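PDB 5IM3: ribonucleoside-diphosphate reductase from Pseudomonas aeruginosa, which probably supplies precursors for DNA synthesis by reducing ribonucleoside diphosphates to deoxyribonucleotides, and is an allosteric enzyme that binds dATP. Local coordinates for residues V326-A331 / A339-F344; P368-C373 / D635-I640; Q698-L703 / I761-I766. All coordinates share one frame; numbering follows the deposited sequence.

Contact 1. Residues V326-A331 / A339-F344; sequences VAMGLA and ARAIEF
Ala-327 and Phe-344, with CA atoms 5.0 Å apart, mark the nearest backbone approach of helices 326-330 and 339-344, whose segment axes come within 8.0 Å and run closer to antiparallel than parallel, at 136°. The methyl of Ala-327 sits directly against the partner backbone, its CB 3.3 Å from Ala-341 O, and also meets Phe-344 CB at 3.6 Å. CG of Phe-344 stands anti to the carbonyl carbon (chi1 -57°), and the ring edge with CD2 and CE2 is turned to the backbone of 327-330. Two carbonyl oxygens approach this edge near the ring plane: Ala-327 O lies 3.7 Å from CD2, and Leu-330 O lies 3.8 Å from CE2. Leu-330 O also receives a hydrogen bond from Asn-636 ND2 on helix 620-640. Ala-331 CB comes obliquely to CE2 at 3.9 Å, and touches Ala-341 CB at 4.2 Å. No hydrogen bond crosses between the segments. Arg-340 turns its end away from the first helix, and its NH1 forms a salt bridge with Glu-343 OE1 on the same helix. Joined by a short connection, the two helices form a helical hairpin within the all-alpha domain of the reductase large chain.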
loop_
_atom_site.group_PDB
_atom_site.type_symbol
_atom_site.label_atom_id
_atom_site.label_comp_id
_atom_site.label_asym_id
_atom_site.label_seq_id
_atom_site.Cartn_x
_atom_site.Cartn_y
_atom_site.Cartn_z
ATOM N N VAL A 326 16.709 56.449 -8.436
ATOM C CA VAL A 326 16.815 55.769 -7.149
ATOM C C VAL A 326 17.920 56.405 -6.320
ATOM O O VAL A 326 17.753 56.663 -5.120
ATOM C CB VAL A 326 17.056 54.260 -7.356
ATOM C CG1 VAL A 326 17.114 53.536 -6.015
ATOM C CG2 VAL A 326 15.968 53.667 -8.234
ATOM N N ALA A 327 19.059 56.685 -6.956
ATOM C CA ALA A 327 20.167 57.328 -6.264
ATOM C C ALA A 327 19.751 58.689 -5.724
ATOM O O ALA A 327 20.039 59.026 -4.571
ATOM C CB ALA A 327 21.360 57.462 -7.209
ATOM N N MET A 328 19.070 59.487 -6.551
ATOM C CA MET A 328 18.603 60.797 -6.105
ATOM C C MET A 328 17.624 60.657 -4.947
ATOM O O MET A 328 17.742 61.349 -3.929
ATOM C CB MET A 328 17.952 61.545 -7.272
ATOM C CG MET A 328 18.927 62.010 -8.360
ATOM S SD MET A 328 18.103 62.512 -9.889
ATOM C CE MET A 328 17.401 64.087 -9.413
ATOM N N GLY A 329 16.648 59.757 -5.083
ATOM C CA GLY A 329 15.676 59.560 -4.021
ATOM C C GLY A 329 16.315 59.180 -2.703
ATOM O O GLY A 329 15.828 59.568 -1.638
ATOM N N LEU A 330 17.412 58.429 -2.749
ATOM C CA LEU A 330 18.132 58.054 -1.542
ATOM C C LEU A 330 19.030 59.162 -1.010
ATOM O O LEU A 330 19.541 59.029 0.108
ATOM C CB LEU A 330 18.971 56.798 -1.809
ATOM C CG LEU A 330 18.171 55.511 -2.042
ATOM C CD1 LEU A 330 19.105 54.368 -2.414
ATOM C CD2 LEU A 330 17.342 55.150 -0.812
ATOM N N ALA A 331 19.223 60.246 -1.766
ATOM C CA ALA A 331 20.109 61.330 -1.362
ATOM C C ALA A 331 19.393 62.666 -1.185
ATOM O O ALA A 331 20.064 63.702 -1.083
ATOM C CB ALA A 331 21.241 61.487 -2.384
ATOM N N ALA A 339 27.042 64.863 -5.027
ATOM C CA ALA A 339 28.156 63.949 -4.798
ATOM C C ALA A 339 27.661 62.591 -4.305
ATOM O O ALA A 339 28.101 61.543 -4.789
ATOM C CB ALA A 339 29.137 64.564 -3.801
ATOM N N ARG A 340 26.742 62.589 -3.338
ATOM C CA ARG A 340 26.209 61.326 -2.833
ATOM C C ARG A 340 25.316 60.645 -3.862
ATOM O O ARG A 340 25.339 59.416 -3.992
ATOM C CB ARG A 340 25.446 61.561 -1.527
ATOM C CG ARG A 340 26.312 62.102 -0.397
ATOM C CD ARG A 340 27.444 61.144 -0.047
ATOM N NE ARG A 340 28.282 61.651 1.031
ATOM C CZ ARG A 340 29.351 61.018 1.507
ATOM N NH1 ARG A 340 29.708 59.842 1.007
ATOM N NH2 ARG A 340 30.063 61.560 2.487
ATOM N N ALA A 341 24.523 61.420 -4.604
ATOM C CA ALA A 341 23.691 60.827 -5.647
ATOM C C ALA A 341 24.546 60.136 -6.700
ATOM O O ALA A 341 24.206 59.044 -7.168
ATOM C CB ALA A 341 22.808 61.896 -6.292
ATOM N N ILE A 342 25.669 60.752 -7.080
ATOM C CA ILE A 342 26.569 60.123 -8.041
ATOM C C ILE A 342 27.196 58.871 -7.441
ATOM O O ILE A 342 27.323 57.841 -8.113
ATOM C CB ILE A 342 27.637 61.132 -8.509
ATOM C CG1 ILE A 342 26.981 62.251 -9.324
ATOM C CG2 ILE A 342 28.729 60.436 -9.328
ATOM C CD1 ILE A 342 27.906 63.417 -9.629
ATOM N N GLU A 343 27.601 58.937 -6.171
ATOM C CA GLU A 343 28.142 57.756 -5.505
ATOM C C GLU A 343 27.124 56.618 -5.492
ATOM O O GLU A 343 27.480 55.455 -5.714
ATOM C CB GLU A 343 28.574 58.112 -4.081
ATOM C CG GLU A 343 29.184 56.956 -3.286
ATOM C CD GLU A 343 29.404 57.302 -1.821
ATOM O OE1 GLU A 343 29.149 58.461 -1.434
ATOM O OE2 GLU A 343 29.827 56.410 -1.053
ATOM N N PHE A 344 25.849 56.932 -5.249
ATOM C CA PHE A 344 24.831 55.885 -5.211
ATOM C C PHE A 344 24.499 55.388 -6.613
ATOM O O PHE A 344 24.223 54.198 -6.807
ATOM C CB PHE A 344 23.561 56.392 -4.520
ATOM C CG PHE A 344 23.779 56.906 -3.119
ATOM C CD1 PHE A 344 24.927 56.590 -2.408
ATOM C CD2 PHE A 344 22.821 57.705 -2.512
ATOM C CE1 PHE A 344 25.117 57.066 -1.126
ATOM C CE2 PHE A 344 23.008 58.182 -1.230
ATOM C CZ PHE A 344 24.156 57.862 -0.537
#

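Contact 2. Residues P368-C373 / D635-I640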
loop_
_atom_site.group_PDB
_atom_site.type_symbol
_atom_site.label_atom_id
_atom_site.label_comp_id
_atom_site.label_asym_id
_atom_site.label_seq_id
_atom_site.Cartn_x
_atom_site.Cartn_y
_atom_site.Cartn_z
ATOM N N PRO A 368 7.576 57.739 -0.259
ATOM C CA PRO A 368 8.180 56.498 -0.764
ATOM C C PRO A 368 8.169 55.390 0.281
ATOM O O PRO A 368 8.667 55.561 1.395
ATOM C CB PRO A 368 9.612 56.919 -1.107
ATOM C CG PRO A 368 9.899 58.051 -0.164
ATOM C CD PRO A 368 8.589 58.746 0.103
ATOM N N GLN A 369 7.604 54.246 -0.093
ATOM C CA GLN A 369 7.696 53.034 0.718
ATOM C C GLN A 369 8.992 52.325 0.338
ATOM O O GLN A 369 9.033 51.508 -0.584
ATOM C CB GLN A 369 6.476 52.150 0.497
ATOM C CG GLN A 369 6.477 50.867 1.308
ATOM C CD GLN A 369 5.561 50.931 2.512
ATOM O OE1 GLN A 369 5.210 52.013 2.997
ATOM N NE2 GLN A 369 5.160 49.761 3.000
ATOM N N LEU A 370 10.068 52.641 1.064
ATOM C CA LEU A 370 11.385 52.084 0.778
ATOM C C LEU A 370 11.640 50.753 1.469
ATOM O O LEU A 370 12.526 50.006 1.034
ATOM C CB LEU A 370 12.477 53.080 1.189
ATOM C CG LEU A 370 12.414 54.441 0.493
ATOM C CD1 LEU A 370 13.562 55.321 0.947
ATOM C CD2 LEU A 370 12.425 54.285 -1.019
ATOM N N SER A 371 10.896 50.440 2.526
ATOM C CA SER A 371 11.003 49.166 3.218
ATOM C C SER A 371 9.610 48.574 3.354
ATOM O O SER A 371 8.652 49.291 3.659
ATOM C CB SER A 371 11.643 49.330 4.600
ATOM O OG SER A 371 12.912 49.951 4.501
ATOM N N SER A 372 9.498 47.263 3.128
ATOM C CA SER A 372 8.192 46.615 3.123
ATOM C C SER A 372 8.203 45.303 3.902
ATOM O O SER A 372 7.438 44.386 3.586
ATOM C CB SER A 372 7.721 46.370 1.688
ATOM O OG SER A 372 8.588 45.473 1.016
ATOM N N CYS A 373 9.056 45.208 4.928
ATOM C CA CYS A 373 9.243 44.007 5.739
ATOM C C CYS A 373 9.122 44.393 7.206
ATOM O O CYS A 373 9.827 45.297 7.665
ATOM C CB CYS A 373 10.617 43.376 5.455
ATOM S SG CYS A 373 11.243 42.102 6.629
ATOM N N ASP A 635 21.308 53.253 5.572
ATOM C CA ASP A 635 21.016 54.170 6.666
ATOM C C ASP A 635 20.135 55.316 6.189
ATOM O O ASP A 635 19.257 55.781 6.926
ATOM C CB ASP A 635 22.312 54.701 7.275
ATOM C CG ASP A 635 22.108 55.276 8.667
ATOM O OD1 ASP A 635 21.502 54.584 9.513
ATOM O OD2 ASP A 635 22.541 56.417 8.919
ATOM N N ASN A 636 20.344 55.776 4.951
ATOM C CA ASN A 636 19.482 56.808 4.386
ATOM C C ASN A 636 18.046 56.315 4.255
ATOM O O ASN A 636 17.097 57.080 4.469
ATOM C CB ASN A 636 20.012 57.247 3.022
ATOM C CG ASN A 636 21.246 58.122 3.122
ATOM O OD1 ASN A 636 21.908 58.173 4.158
ATOM N ND2 ASN A 636 21.556 58.822 2.040
ATOM N N VAL A 637 17.868 55.040 3.899
ATOM C CA VAL A 637 16.524 54.493 3.724
ATOM C C VAL A 637 15.670 54.765 4.956
ATOM O O VAL A 637 14.468 55.032 4.850
ATOM C CB VAL A 637 16.602 52.986 3.411
ATOM C CG1 VAL A 637 15.259 52.305 3.665
ATOM C CG2 VAL A 637 17.037 52.771 1.973
ATOM N N ILE A 638 16.282 54.706 6.140
ATOM C CA ILE A 638 15.539 54.878 7.386
ATOM C C ILE A 638 14.890 56.254 7.438
ATOM O O ILE A 638 13.728 56.397 7.836
ATOM C CB ILE A 638 16.472 54.654 8.591
ATOM C CG1 ILE A 638 17.234 53.325 8.432
ATOM C CG2 ILE A 638 15.682 54.749 9.899
ATOM C CD1 ILE A 638 16.935 52.292 9.465
ATOM N N ASP A 639 15.634 57.290 7.050
ATOM C CA ASP A 639 15.141 58.658 7.150
ATOM C C ASP A 639 14.152 59.001 6.046
ATOM O O ASP A 639 13.214 59.771 6.281
ATOM C CB ASP A 639 16.312 59.638 7.108
ATOM C CG ASP A 639 17.313 59.402 8.220
ATOM O OD1 ASP A 639 16.901 58.968 9.315
ATOM O OD2 ASP A 639 18.515 59.653 7.997
ATOM N N ILE A 640 14.343 58.454 4.845
ATOM C CA ILE A 640 13.491 58.815 3.717
ATOM C C ILE A 640 12.183 58.038 3.747
ATOM O O ILE A 640 11.154 58.526 3.264
ATOM C CB ILE A 640 14.241 58.580 2.394
ATOM C CG1 ILE A 640 15.638 59.210 2.445
ATOM C CG2 ILE A 640 13.447 59.136 1.228
ATOM C CD1 ILE A 640 15.649 60.661 2.883
#
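The pyrrolidine ring of Pro-368, the one ring in this contact, meets Ile-640 through its CG corner. CG is 3.7 Å from Ile-640 O and 4.0 Å from Ile-640 CG2, while CD lies a little farther from the same oxygen, at 4.1 Å. No aromatic ring or guanidinium takes part, and no hydrogen bond joins the two segments; the rest is mainly aliphatic packing. Leu-370 carries most of it, bridging two residues of the helix that stand one turn apart. Its CB touches Val-637 CG1 at 3.8 Å, and its CD1 reaches Ile-640, 3.6 Å from CB. The Leu-370 and Ile-640 side chains cross obliquely. Val-637 CG1 is anti to the backbone N (chi1 162°), and this branch serves both Leu-370 and the next residue, Ser-371, whose OG lies 3.4 Å away.

The loop 368-373 leads into strand 373-377 of the alpha/beta barrel, and the contact lays that entry against the C-terminal end of helix 620-640. Cys-373, at the start of the strand, forms a disulfide with Cys-602 on the neighbouring antiparallel strand, consistent with the redox-active cysteine pair of this enzyme family.

Polar groups of the loop find partners beyond the helix segment. Ser-371 OG is hydrogen-bonded to Asn-603 OD1 of strand 600-608, so the valine methyl packs beside a hydroxyl already engaged. Just past the helix, Asn-641 OD1 pairs with Leu-370 N, and Tyr-642 makes a backbone bond to Pro-368.

Contact 3. Residues Q698-L703 / I761-I766; sequences QASCDL and IRNSNI
Ser-700 overlaps the loop 761-766, its CB lying 3.6 Å from Ile-766 CD1 and its hydroxyl pointing on toward Asn-763. In the barrel domain this fastens the long helix 679-707 to the loop between helices 751-757 and 773-779, a helix-to-loop junction gripped largely by one serine. With OG anti to the backbone N (chi1 -155°), the hydroxyl donates to Asn-763 OD1 at 2.8 Å, lying only 17° from the plane of that amide carbonyl. The backbone of the same residue holds the loop as well: Arg-762 N donates to Ser-700 O at 3.1 Å, approaching from above the carbonyl plane, 51° out of it. A weak second bond runs from Arg-762 N to Ser-700 OG at 3.3 Å, and the hydroxyl thus both gives and receives.

The other end of the Asn-763 amide is held too, ND2 bonding to Asp-635 OD1 and Arg-656 O, which should fix the rotation of the group that accepts from the serine. The guanidinium of Arg-762 leads away from the helix segment, NE forming a salt bridge with Asp-635 and NH1 bonding to Gly-708 O.

Apolar contacts lie beside the polar centre. Cys-701 SG rests 3.4 Å from the CG2 branch of Ile-761. One turn beyond Ser-700, Leu-703 CB packs on the aliphatic base of the arginine, 3.5 Å from Arg-762 CB and 3.6 Å from Arg-762 CG.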
loop_
_atom_site.group_PDB
_atom_site.type_symbol
_atom_site.label_atom_id
_atom_site.label_comp_id
_atom_site.label_asym_id
_atom_site.label_seq_id
_atom_site.Cartn_x
_atom_site.Cartn_y
_atom_site.Cartn_z
ATOM N N GLN A 698 32.735 48.286 10.142
ATOM C CA GLN A 698 33.578 49.474 10.054
ATOM C C GLN A 698 32.822 50.644 9.434
ATOM O O GLN A 698 32.986 51.794 9.860
ATOM C CB GLN A 698 34.837 49.162 9.245
ATOM C CG GLN A 698 35.825 50.309 9.184
ATOM C CD GLN A 698 37.055 49.981 8.367
ATOM O OE1 GLN A 698 36.958 49.395 7.289
ATOM N NE2 GLN A 698 38.222 50.349 8.880
ATOM N N ALA A 699 31.990 50.369 8.425
ATOM C CA ALA A 699 31.205 51.430 7.799
ATOM C C ALA A 699 30.216 52.037 8.785
ATOM O O ALA A 699 29.998 53.255 8.788
ATOM C CB ALA A 699 30.467 50.888 6.575
ATOM N N SER A 700 29.599 51.206 9.626
ATOM C CA SER A 700 28.660 51.729 10.609
ATOM C C SER A 700 29.354 52.660 11.597
ATOM O O SER A 700 28.748 53.629 12.065
ATOM C CB SER A 700 27.973 50.574 11.343
ATOM O OG SER A 700 26.713 50.968 11.856
ATOM N N CYS A 701 30.623 52.387 11.918
ATOM C CA CYS A 701 31.382 53.293 12.775
ATOM C C CYS A 701 31.602 54.640 12.096
ATOM O O CYS A 701 31.605 55.684 12.759
ATOM C CB CYS A 701 32.728 52.668 13.150
ATOM S SG CYS A 701 32.637 51.142 14.111
ATOM N N ASP A 702 31.803 54.637 10.776
ATOM C CA ASP A 702 32.027 55.891 10.062
ATOM C C ASP A 702 30.773 56.757 10.063
ATOM O O ASP A 702 30.858 57.981 10.216
ATOM C CB ASP A 702 32.480 55.608 8.629
ATOM C CG ASP A 702 33.781 54.830 8.569
ATOM O OD1 ASP A 702 34.486 54.764 9.599
ATOM O OD2 ASP A 702 34.100 54.290 7.489
ATOM N N LEU A 703 29.600 56.142 9.891
ATOM C CA LEU A 703 28.354 56.899 9.964
ATOM C C LEU A 703 28.116 57.437 11.370
ATOM O O LEU A 703 27.586 58.543 11.535
ATOM C CB LEU A 703 27.183 56.026 9.516
ATOM C CG LEU A 703 27.261 55.503 8.079
ATOM C CD1 LEU A 703 26.084 54.585 7.789
ATOM C CD2 LEU A 703 27.309 56.648 7.070
ATOM N N ILE A 761 28.387 53.033 17.036
ATOM C CA ILE A 761 28.061 52.733 15.650
ATOM C C ILE A 761 26.669 53.271 15.354
ATOM O O ILE A 761 25.892 53.595 16.256
ATOM C CB ILE A 761 28.141 51.226 15.307
ATOM C CG1 ILE A 761 27.164 50.408 16.147
ATOM C CG2 ILE A 761 29.554 50.719 15.504
ATOM C CD1 ILE A 761 27.121 48.956 15.727
ATOM N N ARG A 762 26.367 53.360 14.063
ATOM C CA ARG A 762 25.165 54.026 13.590
ATOM C C ARG A 762 23.951 53.110 13.546
ATOM O O ARG A 762 22.822 53.609 13.504
ATOM C CB ARG A 762 25.430 54.607 12.193
ATOM C CG ARG A 762 24.256 55.312 11.528
ATOM C CD ARG A 762 23.789 56.527 12.307
ATOM N NE ARG A 762 22.766 57.259 11.570
ATOM C CZ ARG A 762 22.112 58.315 12.038
ATOM N NH1 ARG A 762 22.369 58.771 13.256
ATOM N NH2 ARG A 762 21.201 58.914 11.285
ATOM N N ASN A 763 24.149 51.791 13.571
ATOM C CA ASN A 763 23.072 50.848 13.306
ATOM C C ASN A 763 23.122 49.691 14.296
ATOM O O ASN A 763 24.188 49.114 14.529
ATOM C CB ASN A 763 23.170 50.318 11.872
ATOM C CG ASN A 763 23.311 51.427 10.850
ATOM O OD1 ASN A 763 24.414 51.734 10.392
ATOM N ND2 ASN A 763 22.190 52.035 10.485
ATOM N N SER A 764 21.962 49.346 14.863
ATOM C CA SER A 764 21.896 48.263 15.841
ATOM C C SER A 764 22.152 46.908 15.199
ATOM O O SER A 764 22.737 46.022 15.834
ATOM C CB SER A 764 20.531 48.260 16.535
ATOM O OG SER A 764 19.483 48.090 15.595
ATOM N N ASN A 765 21.711 46.724 13.959
ATOM C CA ASN A 765 21.971 45.521 13.188
ATOM C C ASN A 765 22.413 45.943 11.795
ATOM O O ASN A 765 21.950 46.959 11.266
ATOM C CB ASN A 765 20.729 44.612 13.112
ATOM C CG ASN A 765 20.410 43.932 14.438
ATOM O OD1 ASN A 765 20.790 42.782 14.664
ATOM N ND2 ASN A 765 19.703 44.639 15.316
ATOM N N ILE A 766 23.320 45.162 11.203
ATOM C CA ILE A 766 23.967 45.519 9.945
ATOM C C ILE A 766 23.612 44.541 8.831
ATOM O O ILE A 766 23.279 44.949 7.714
ATOM C CB ILE A 766 25.500 45.611 10.104
ATOM C CG1 ILE A 766 25.905 46.356 11.380
ATOM C CG2 ILE A 766 26.092 46.305 8.888
ATOM C CD1 ILE A 766 25.666 47.828 11.331
#

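How the contacts relate
All three contacts are largely buried, and helix 620-640 connects them. Contact 1 joins neighbouring helices of the all-alpha domain, whereas contacts 2 and 3 bring together parts of the barrel domain that are distant in sequence. Contact 2 lies between the others: its Val-637 CG2 packs on Leu-330 CD2 of contact 1 at 3.7 Å, and its Asp-635 CB on Leu-703 CD1 of contact 3 at 3.8 Å. Contacts 1 and 3 do not touch, their nearest atoms being about 7 Å apart. The chemistry differs: contacts 1 and 2 have no hydrogen bond between their segments, while contact 3 pins a loop to a helix through polar bonds.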